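Local structure of putative transcriptional regulator (Clostridium difficile, 3QI7) at residues V92-Q97 and F309-A314; I115-P120 and Y316-M321; V132-G137 and E329-P334. The protein is of unknown function but is probably a membrane-anchored lipoprotein that binds a small ligand, with a periplasmic-binding-protein-like fold. All blocks are in the same frame, centred on the assembly; numbering follows the deposited sequence. Where two conformers were deposited one is given.

Contact 1: V92-Q97 and F309-A314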
loop_
_atom_site.group_PDB
_atom_site.type_symbol
_atom_site.label_atom_id
_atom_site.label_comp_id
_atom_site.label_asym_id
_atom_site.label_seq_id
_atom_site.Cartn_x
_atom_site.Cartn_y
_atom_site.Cartn_z
ATOM N N VAL A 92 8.956 13.490 3.645
ATOM C CA VAL A 92 8.370 12.253 3.190
ATOM C C VAL A 92 7.379 12.590 2.069
ATOM O O VAL A 92 6.519 13.451 2.233
ATOM C CB VAL A 92 7.616 11.525 4.368
ATOM C CG1 VAL A 92 6.889 10.266 3.881
ATOM C CG2 VAL A 92 8.590 11.195 5.524
ATOM N N VAL A 93 7.498 11.906 0.939
ATOM C CA VAL A 93 6.575 12.068 -0.178
ATOM C C VAL A 93 5.826 10.747 -0.419
ATOM O O VAL A 93 6.447 9.702 -0.558
ATOM C CB VAL A 93 7.341 12.497 -1.454
ATOM C CG1 VAL A 93 6.378 12.577 -2.637
ATOM C CG2 VAL A 93 8.059 13.817 -1.243
ATOM N N SER A 94 4.496 10.784 -0.435
ATOM C CA SER A 94 3.695 9.609 -0.688
ATOM C C SER A 94 2.721 9.793 -1.880
ATOM O O SER A 94 1.688 10.426 -1.736
ATOM C CB SER A 94 2.909 9.226 0.589
ATOM O OG SER A 94 2.293 7.940 0.468
ATOM N N THR A 95 3.065 9.229 -3.041
ATOM C CA THR A 95 2.178 9.188 -4.223
ATOM C C THR A 95 2.601 8.035 -5.146
ATOM O O THR A 95 3.791 7.803 -5.347
ATOM C CB THR A 95 2.205 10.544 -5.058
ATOM O OG1 THR A 95 1.392 10.429 -6.251
ATOM C CG2 THR A 95 3.633 10.915 -5.493
ATOM N N ASP A 96 1.639 7.339 -5.738
ATOM C CA ASP A 96 1.934 6.310 -6.753
ATOM C C ASP A 96 2.367 6.915 -8.105
ATOM O O ASP A 96 2.789 6.187 -9.001
ATOM C CB ASP A 96 0.686 5.439 -7.014
ATOM C CG ASP A 96 0.293 4.573 -5.831
ATOM O OD1 ASP A 96 1.188 4.014 -5.128
ATOM O OD2 ASP A 96 -0.944 4.420 -5.640
ATOM N N GLN A 97 2.291 8.236 -8.248
ATOM C CA GLN A 97 2.590 8.897 -9.497
ATOM C C GLN A 97 4.054 9.381 -9.536
ATOM O O GLN A 97 4.691 9.590 -8.495
ATOM C CB GLN A 97 1.623 10.057 -9.712
ATOM C CG GLN A 97 0.147 9.629 -9.695
ATOM C CD GLN A 97 -0.782 10.745 -10.076
ATOM O OE1 GLN A 97 -0.786 11.214 -11.226
ATOM N NE2 GLN A 97 -1.575 11.203 -9.106
ATOM N N PHE A 309 0.203 2.097 5.571
ATOM C CA PHE A 309 1.449 1.640 6.163
ATOM C C PHE A 309 2.700 2.387 5.701
ATOM O O PHE A 309 3.505 2.784 6.545
ATOM C CB PHE A 309 1.618 0.109 5.976
ATOM C CG PHE A 309 2.876 -0.419 6.560
ATOM C CD1 PHE A 309 3.004 -0.585 7.929
ATOM C CD2 PHE A 309 3.986 -0.678 5.734
ATOM C CE1 PHE A 309 4.205 -1.076 8.484
ATOM C CE2 PHE A 309 5.177 -1.168 6.260
ATOM C CZ PHE A 309 5.301 -1.339 7.642
ATOM N N LEU A 310 2.897 2.559 4.394
ATOM C CA LEU A 310 4.148 3.140 3.912
ATOM C C LEU A 310 4.366 4.551 4.479
ATOM O O LEU A 310 5.431 4.827 5.048
ATOM C CB LEU A 310 4.258 3.137 2.376
ATOM C CG LEU A 310 4.424 1.749 1.749
ATOM C CD1 LEU A 310 4.094 1.789 0.241
ATOM C CD2 LEU A 310 5.842 1.150 2.049
ATOM N N PRO A 311 3.378 5.446 4.328
ATOM C CA PRO A 311 3.597 6.790 4.897
ATOM C C PRO A 311 3.733 6.794 6.441
ATOM O O PRO A 311 4.553 7.531 6.970
ATOM C CB PRO A 311 2.369 7.590 4.413
ATOM C CG PRO A 311 1.360 6.575 4.132
ATOM C CD PRO A 311 2.096 5.375 3.614
ATOM N N SER A 312 2.970 5.970 7.150
ATOM C CA SER A 312 3.114 5.914 8.610
ATOM C C SER A 312 4.483 5.375 9.033
ATOM O O SER A 312 5.076 5.891 9.978
ATOM C CB SER A 312 2.005 5.090 9.254
ATOM O OG SER A 312 2.016 5.289 10.653
ATOM N N LEU A 313 4.972 4.338 8.354
ATOM C CA LEU A 313 6.317 3.816 8.621
ATOM C C LEU A 313 7.366 4.878 8.314
ATOM O O LEU A 313 8.324 5.064 9.080
ATOM C CB LEU A 313 6.607 2.550 7.789
ATOM C CG LEU A 313 8.065 2.055 7.760
ATOM C CD1 LEU A 313 8.503 1.670 9.183
ATOM C CD2 LEU A 313 8.307 0.878 6.794
ATOM N N ALA A 314 7.222 5.534 7.163
ATOM C CA ALA A 314 8.188 6.592 6.752
ATOM C C ALA A 314 8.236 7.738 7.762
ATOM O O ALA A 314 9.327 8.237 8.097
ATOM C CB ALA A 314 7.872 7.126 5.323
#

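Contact 2: I115-P120 and Y316-M321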
loop_
_atom_site.group_PDB
_atom_site.type_symbol
_atom_site.label_atom_id
_atom_site.label_comp_id
_atom_site.label_asym_id
_atom_site.label_seq_id
_atom_site.Cartn_x
_atom_site.Cartn_y
_atom_site.Cartn_z
ATOM N N ILE A 115 16.528 14.798 5.557
ATOM C CA ILE A 115 16.352 13.385 5.255
ATOM C C ILE A 115 15.173 13.248 4.313
ATOM O O ILE A 115 14.072 13.655 4.661
ATOM C CB ILE A 115 16.056 12.637 6.539
ATOM C CG1 ILE A 115 17.280 12.728 7.456
ATOM C CG2 ILE A 115 15.706 11.179 6.255
ATOM C CD1 ILE A 115 17.068 12.054 8.785
ATOM N N THR A 116 15.395 12.706 3.122
ATOM C CA THR A 116 14.303 12.505 2.153
ATOM C C THR A 116 13.884 11.039 2.019
ATOM O O THR A 116 14.725 10.143 1.961
ATOM C CB THR A 116 14.702 13.074 0.771
ATOM O OG1 THR A 116 15.979 12.550 0.388
ATOM C CG2 THR A 116 14.750 14.622 0.831
ATOM N N ILE A 117 12.572 10.798 1.985
ATOM C CA ILE A 117 12.027 9.457 2.005
ATOM C C ILE A 117 10.850 9.374 1.021
ATOM O O ILE A 117 9.920 10.192 1.093
ATOM C CB ILE A 117 11.515 9.078 3.419
ATOM C CG1 ILE A 117 12.568 9.373 4.489
ATOM C CG2 ILE A 117 11.033 7.604 3.467
ATOM C CD1 ILE A 117 12.188 8.935 5.860
ATOM N N SER A 118 10.930 8.445 0.080
ATOM C CA SER A 118 9.804 8.101 -0.780
ATOM C C SER A 118 9.027 6.962 -0.077
ATOM O O SER A 118 9.624 5.989 0.454
ATOM C CB SER A 118 10.269 7.729 -2.208
ATOM O OG SER A 118 11.077 6.528 -2.242
ATOM N N ALA A 119 7.706 7.078 -0.072
ATOM C CA ALA A 119 6.874 6.151 0.651
ATOM C C ALA A 119 5.392 6.065 0.186
ATOM O O ALA A 119 4.471 6.276 0.956
ATOM C CB ALA A 119 6.984 6.467 2.132
ATOM N N PRO A 120 5.150 5.706 -1.099
ATOM C CA PRO A 120 6.101 5.490 -2.178
ATOM C C PRO A 120 6.196 6.722 -3.057
ATOM O O PRO A 120 5.529 7.713 -2.788
ATOM C CB PRO A 120 5.434 4.345 -2.977
ATOM C CG PRO A 120 3.918 4.766 -2.956
ATOM C CD PRO A 120 3.757 5.418 -1.538
ATOM N N TYR A 316 7.536 7.582 11.071
ATOM C CA TYR A 316 8.182 7.056 12.280
ATOM C C TYR A 316 9.682 6.931 12.086
ATOM O O TYR A 316 10.457 7.221 13.003
ATOM C CB TYR A 316 7.615 5.679 12.674
ATOM C CG TYR A 316 6.256 5.685 13.362
ATOM C CD1 TYR A 316 5.951 6.577 14.379
ATOM C CD2 TYR A 316 5.300 4.776 13.010
ATOM C CE1 TYR A 316 4.688 6.560 15.019
ATOM C CE2 TYR A 316 4.058 4.752 13.621
ATOM C CZ TYR A 316 3.756 5.640 14.627
ATOM O OH TYR A 316 2.507 5.577 15.199
ATOM N N LEU A 317 10.105 6.513 10.890
ATOM C CA LEU A 317 11.523 6.359 10.576
ATOM C C LEU A 317 12.208 7.714 10.542
ATOM O O LEU A 317 13.298 7.885 11.117
ATOM C CB LEU A 317 11.681 5.671 9.207
ATOM C CG LEU A 317 12.862 4.769 8.898
ATOM C CD1 LEU A 317 13.255 3.838 10.062
ATOM C CD2 LEU A 317 12.490 3.967 7.633
ATOM N N ALA A 318 11.602 8.664 9.828
ATOM C CA ALA A 318 12.153 10.019 9.756
ATOM C C ALA A 318 12.353 10.583 11.167
ATOM O O ALA A 318 13.420 11.078 11.506
ATOM C CB ALA A 318 11.244 10.947 8.934
ATOM N N THR A 319 11.323 10.508 11.998
ATOM C CA THR A 319 11.411 10.987 13.397
ATOM C C THR A 319 12.571 10.338 14.176
ATOM O O THR A 319 13.356 11.018 14.864
ATOM C CB THR A 319 10.068 10.752 14.118
ATOM O OG1 THR A 319 9.050 11.468 13.410
ATOM C CG2 THR A 319 10.123 11.222 15.589
ATOM N N GLU A 320 12.689 9.022 14.057
ATOM C CA GLU A 320 13.735 8.286 14.753
ATOM C C GLU A 320 15.096 8.715 14.235
ATOM O O GLU A 320 16.061 8.866 15.002
ATOM C CB GLU A 320 13.546 6.786 14.542
ATOM C CG GLU A 320 14.622 5.874 15.147
ATOM C CD GLU A 320 14.477 5.665 16.643
ATOM O OE1 GLU A 320 13.400 5.967 17.187
ATOM O OE2 GLU A 320 15.455 5.176 17.269
HETATM N N MSE A 321 15.171 8.877 12.915
HETATM C CA MSE A 321 16.435 9.240 12.275
HETATM C C MSE A 321 16.892 10.623 12.724
HETATM O O MSE A 321 18.087 10.832 12.969
HETATM C CB MSE A 321 16.301 9.190 10.733
HETATM C CG MSE A 321 16.259 7.779 10.169
HETATM SE SE MSE A 321 15.826 7.774 8.238
HETATM C CE MSE A 321 17.703 8.046 7.663
#

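Contact 3: V132-G137 and E329-P334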
loop_
_atom_site.group_PDB
_atom_site.type_symbol
_atom_site.label_atom_id
_atom_site.label_comp_id
_atom_site.label_asym_id
_atom_site.label_seq_id
_atom_site.Cartn_x
_atom_site.Cartn_y
_atom_site.Cartn_z
ATOM N N VAL A 132 17.219 9.974 -3.676
ATOM C CA VAL A 132 16.413 10.082 -2.447
ATOM C C VAL A 132 17.040 9.195 -1.378
ATOM O O VAL A 132 17.465 8.059 -1.675
ATOM C CB VAL A 132 14.929 9.675 -2.724
ATOM C CG1 VAL A 132 14.081 9.761 -1.454
ATOM C CG2 VAL A 132 14.331 10.531 -3.872
ATOM N N ASP A 133 17.120 9.679 -0.134
ATOM C CA ASP A 133 17.867 8.941 0.915
ATOM C C ASP A 133 17.310 7.526 1.249
ATOM O O ASP A 133 18.066 6.566 1.282
ATOM C CB ASP A 133 17.944 9.747 2.229
ATOM C CG ASP A 133 18.620 11.094 2.064
ATOM O OD1 ASP A 133 19.589 11.172 1.288
ATOM O OD2 ASP A 133 18.187 12.086 2.731
ATOM N N VAL A 134 16.002 7.435 1.549
ATOM C CA VAL A 134 15.320 6.173 1.917
ATOM C C VAL A 134 14.104 6.005 1.025
ATOM O O VAL A 134 13.348 6.950 0.820
ATOM C CB VAL A 134 14.883 6.154 3.399
ATOM C CG1 VAL A 134 14.214 4.810 3.760
ATOM C CG2 VAL A 134 16.084 6.416 4.310
ATOM N N ASN A 135 13.980 4.824 0.440
ATOM C CA ASN A 135 12.931 4.501 -0.519
ATOM C C ASN A 135 12.207 3.222 -0.127
ATOM O O ASN A 135 12.820 2.182 0.022
ATOM C CB ASN A 135 13.529 4.397 -1.918
ATOM C CG ASN A 135 14.201 5.695 -2.342
ATOM O OD1 ASN A 135 13.513 6.659 -2.690
ATOM N ND2 ASN A 135 15.539 5.757 -2.238
ATOM N N LEU A 136 10.902 3.346 0.065
ATOM C CA LEU A 136 10.042 2.279 0.504
ATOM C C LEU A 136 8.950 2.113 -0.529
ATOM O O LEU A 136 8.403 3.105 -1.027
ATOM C CB LEU A 136 9.390 2.656 1.819
ATOM C CG LEU A 136 10.335 3.059 2.959
ATOM C CD1 LEU A 136 9.489 3.593 4.167
ATOM C CD2 LEU A 136 11.216 1.901 3.352
ATOM N N GLY A 137 8.679 0.871 -0.909
ATOM C CA GLY A 137 7.709 0.610 -1.950
ATOM C C GLY A 137 7.281 -0.838 -1.966
ATOM O O GLY A 137 7.522 -1.597 -1.026
ATOM N N GLU A 329 22.366 4.602 5.703
ATOM C CA GLU A 329 23.155 3.402 5.955
ATOM C C GLU A 329 22.711 2.720 7.229
ATOM O O GLU A 329 22.761 1.504 7.306
ATOM C CB GLU A 329 24.664 3.685 6.086
ATOM C CG GLU A 329 25.324 4.267 4.856
ATOM C CD GLU A 329 25.326 5.796 4.864
ATOM O OE1 GLU A 329 24.431 6.398 5.507
ATOM O OE2 GLU A 329 26.217 6.389 4.217
ATOM N N ASP A 330 22.286 3.503 8.223
ATOM C CA ASP A 330 21.900 2.963 9.539
ATOM C C ASP A 330 20.561 2.243 9.529
ATOM O O ASP A 330 20.364 1.289 10.297
ATOM C CB ASP A 330 21.798 4.074 10.569
ATOM C CG ASP A 330 23.101 4.772 10.815
ATOM O OD1 ASP A 330 24.092 4.077 11.102
ATOM O OD2 ASP A 330 23.125 6.013 10.739
ATOM N N VAL A 331 19.647 2.680 8.669
ATOM C CA VAL A 331 18.269 2.168 8.713
ATOM C C VAL A 331 17.879 1.267 7.527
ATOM O O VAL A 331 16.972 0.464 7.662
ATOM C CB VAL A 331 17.209 3.313 8.906
ATOM C CG1 VAL A 331 17.553 4.178 10.146
ATOM C CG2 VAL A 331 17.051 4.184 7.665
ATOM N N CYS A 332 18.567 1.382 6.392
ATOM C CA CYS A 332 18.178 0.653 5.193
ATOM C C CYS A 332 18.804 -0.746 5.210
ATOM O O CYS A 332 19.846 -0.996 4.589
ATOM C CB CYS A 332 18.532 1.421 3.929
ATOM S SG CYS A 332 17.596 2.936 3.721
ATOM N N ASP A 333 18.147 -1.634 5.961
ATOM C CA ASP A 333 18.576 -3.018 6.173
ATOM C C ASP A 333 17.320 -3.811 6.546
ATOM O O ASP A 333 16.568 -3.372 7.406
ATOM C CB ASP A 333 19.585 -3.055 7.311
ATOM C CG ASP A 333 19.798 -4.460 7.891
ATOM O OD1 ASP A 333 20.515 -5.262 7.275
ATOM O OD2 ASP A 333 19.261 -4.758 8.980
ATOM N N PRO A 334 17.079 -4.973 5.902
ATOM C CA PRO A 334 15.817 -5.699 6.173
ATOM C C PRO A 334 15.562 -6.028 7.652
ATOM O O PRO A 334 14.430 -5.828 8.134
ATOM C CB PRO A 334 16.001 -6.996 5.386
ATOM C CG PRO A 334 16.916 -6.637 4.303
ATOM C CD PRO A 334 17.882 -5.683 4.890
#

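Contact 1: V92-Q97 and F309-A314
V92 and S94 of strand 88-94 run past A314 and P311 of helix 306-324 in the opposite sense, with CA atoms 6.7 Å apart for V92 and A314 and 6.3 Å for S94 and P311. The helix is kinked at P311. Its ring nitrogen carries no hydrogen and makes no bond to the turn before. The turn after it is regular, with L313 N bonded to F309 O and A314 N to L310 O.

The closest touch is methyl to methyl, V92 CG1 to A314 CB at 3.6 Å. In V92, CG1 is anti to the backbone N (chi1 175°) and CG2 lies beside that N. This rotation points CG1 at the methyl of A314 and brings CG2 to the carbonyl of the same residue, 4.0 Å from A314 O. At S94 the hydroxyl sits over one face of the pyrrolidine ring of P311, offset from its centre. OG is 4.0 Å from both CB and CG of P311, and CD is only slightly farther. This is van der Waals contact. The polar need of S94 OG is met by a hydrogen bond to A119 O, just after the neighbouring strand 115-118. That bond holds the hydroxyl group while it rests over the proline ring.

All four touching residues are buried. L136 of strand 134-137 also touches A314, and Q28 of helix 26-42 touches S94. T95 OG1 accepts from Q97 N at 3.1 Å and closes an ST turn. Through A314 and P311 the helix lies against an inner strand in the parallel part of a mixed sheet, the alpha/beta layering of a periplasmic-binding-protein-like domain.

Contact 2: I115-P120 and Y316-M321
I115 and I117 project from the same face of strand 115-118 as two neighbouring bumps, and the helical segment 316-321 receives both. The axes of strand and helix run nearly antiparallel, at 164°, with a closest approach of 9.7 Å. The first bump is I115. Its CD1 presses on M321 CB at 3.5 Å, close to where the selenomethionine side chain leaves the helix. Its other branch, CG2, sits under the far end of that chain, 3.9 Å from M321 SE and 4.0 Å from M321 CE. The M321 chain is extended through chi2 and bends at chi3 (85°). The bend turns the methyl CE so that SE and CE both lie against I115 CG2. The two side chains thus cross at a slant, each branch of the isoleucine meeting a different part of the longer chain.

The second bump is I117. Its CD1 rests against A318, where the small methyl side chain lets it come down to the helix backbone. CD1 stands 3.8 Å from A318 CB and 4.0 Å from A318 N. The chain of I117 is extended at chi2 (-175°), which carries CD1 that far out. M321 SE flanks the same methyl more loosely, at 4.5 Å. A314, one turn earlier on the helix, also touches I117.

The surroundings continue the apolar layer. A90 of strand 88-94 touches both I115 and A318, and V322 touches I115. Alternate strand residues packed against an alanine and a long selenomethionine side chain on a covering helix form the hydrophobic sheet-to-helix interface of a layered alpha/beta domain.

Contact 3: V132-G137 and E329-P334
V134 and C332 meet through their first torsions. V134 has CG1 anti to its N (chi1 -178°) and CG2 beside that N, which turns both methyls to the sulfur. C332 has SG anti to its carbonyl carbon (chi1 -67°). SG sits between the two valine methyls, 3.8 Å from V134 CG2 and 3.9 Å from V134 CG1. V331 adds a looser touch: its CG2 lies 4.1 Å from V134 CG2, and the two side chains cross at about a right angle.

C332 is the centre of an inverse gamma turn. It follows the short helix 328-331, and D333 then N-caps the next helix, its OD2 bonding Y336 N. The valine and cysteine thus join a helix-to-helix turn to strand 134-137, in the parallel part of the mixed sheet of this alpha/beta domain. M321 of helix 306-324 touches both V134 and V331.

On the strand side, N135 ND2 donates to V132 O at 3.1 Å, from above the carbonyl plane and with a bent N-H...O angle of 144°. ND2 also bonds N360 O, so two backbone carbonyls grip the NH2 end, while S118 OG pairs with OD1. D133 OD2 makes a salt bridge with K108 and accepts from T116 N.

In the fold
The three contacts use three successive strands of one sheet: 88-94, 115-118 and 134-137, each parallel to the next. Their partners come much later in the chain, in the same order, so the segments alternate. Helix 306-324 serves contacts 1 and 2, and helix 328-331 follows it in contact 3. The centres of contacts 1 and 2 lie about 9 Å apart. Those of contacts 2 and 3 are about 8 Å apart. The outer pair, contacts 1 and 3, is separated by about 13 Å between centres. A probable hydrogen bond from T95 N to P120 O links contacts 1 and 2. The late helices thus complete a domain begun by the early strands, a return of the chain that fits a two-domain periplasmic-binding-protein-like fold.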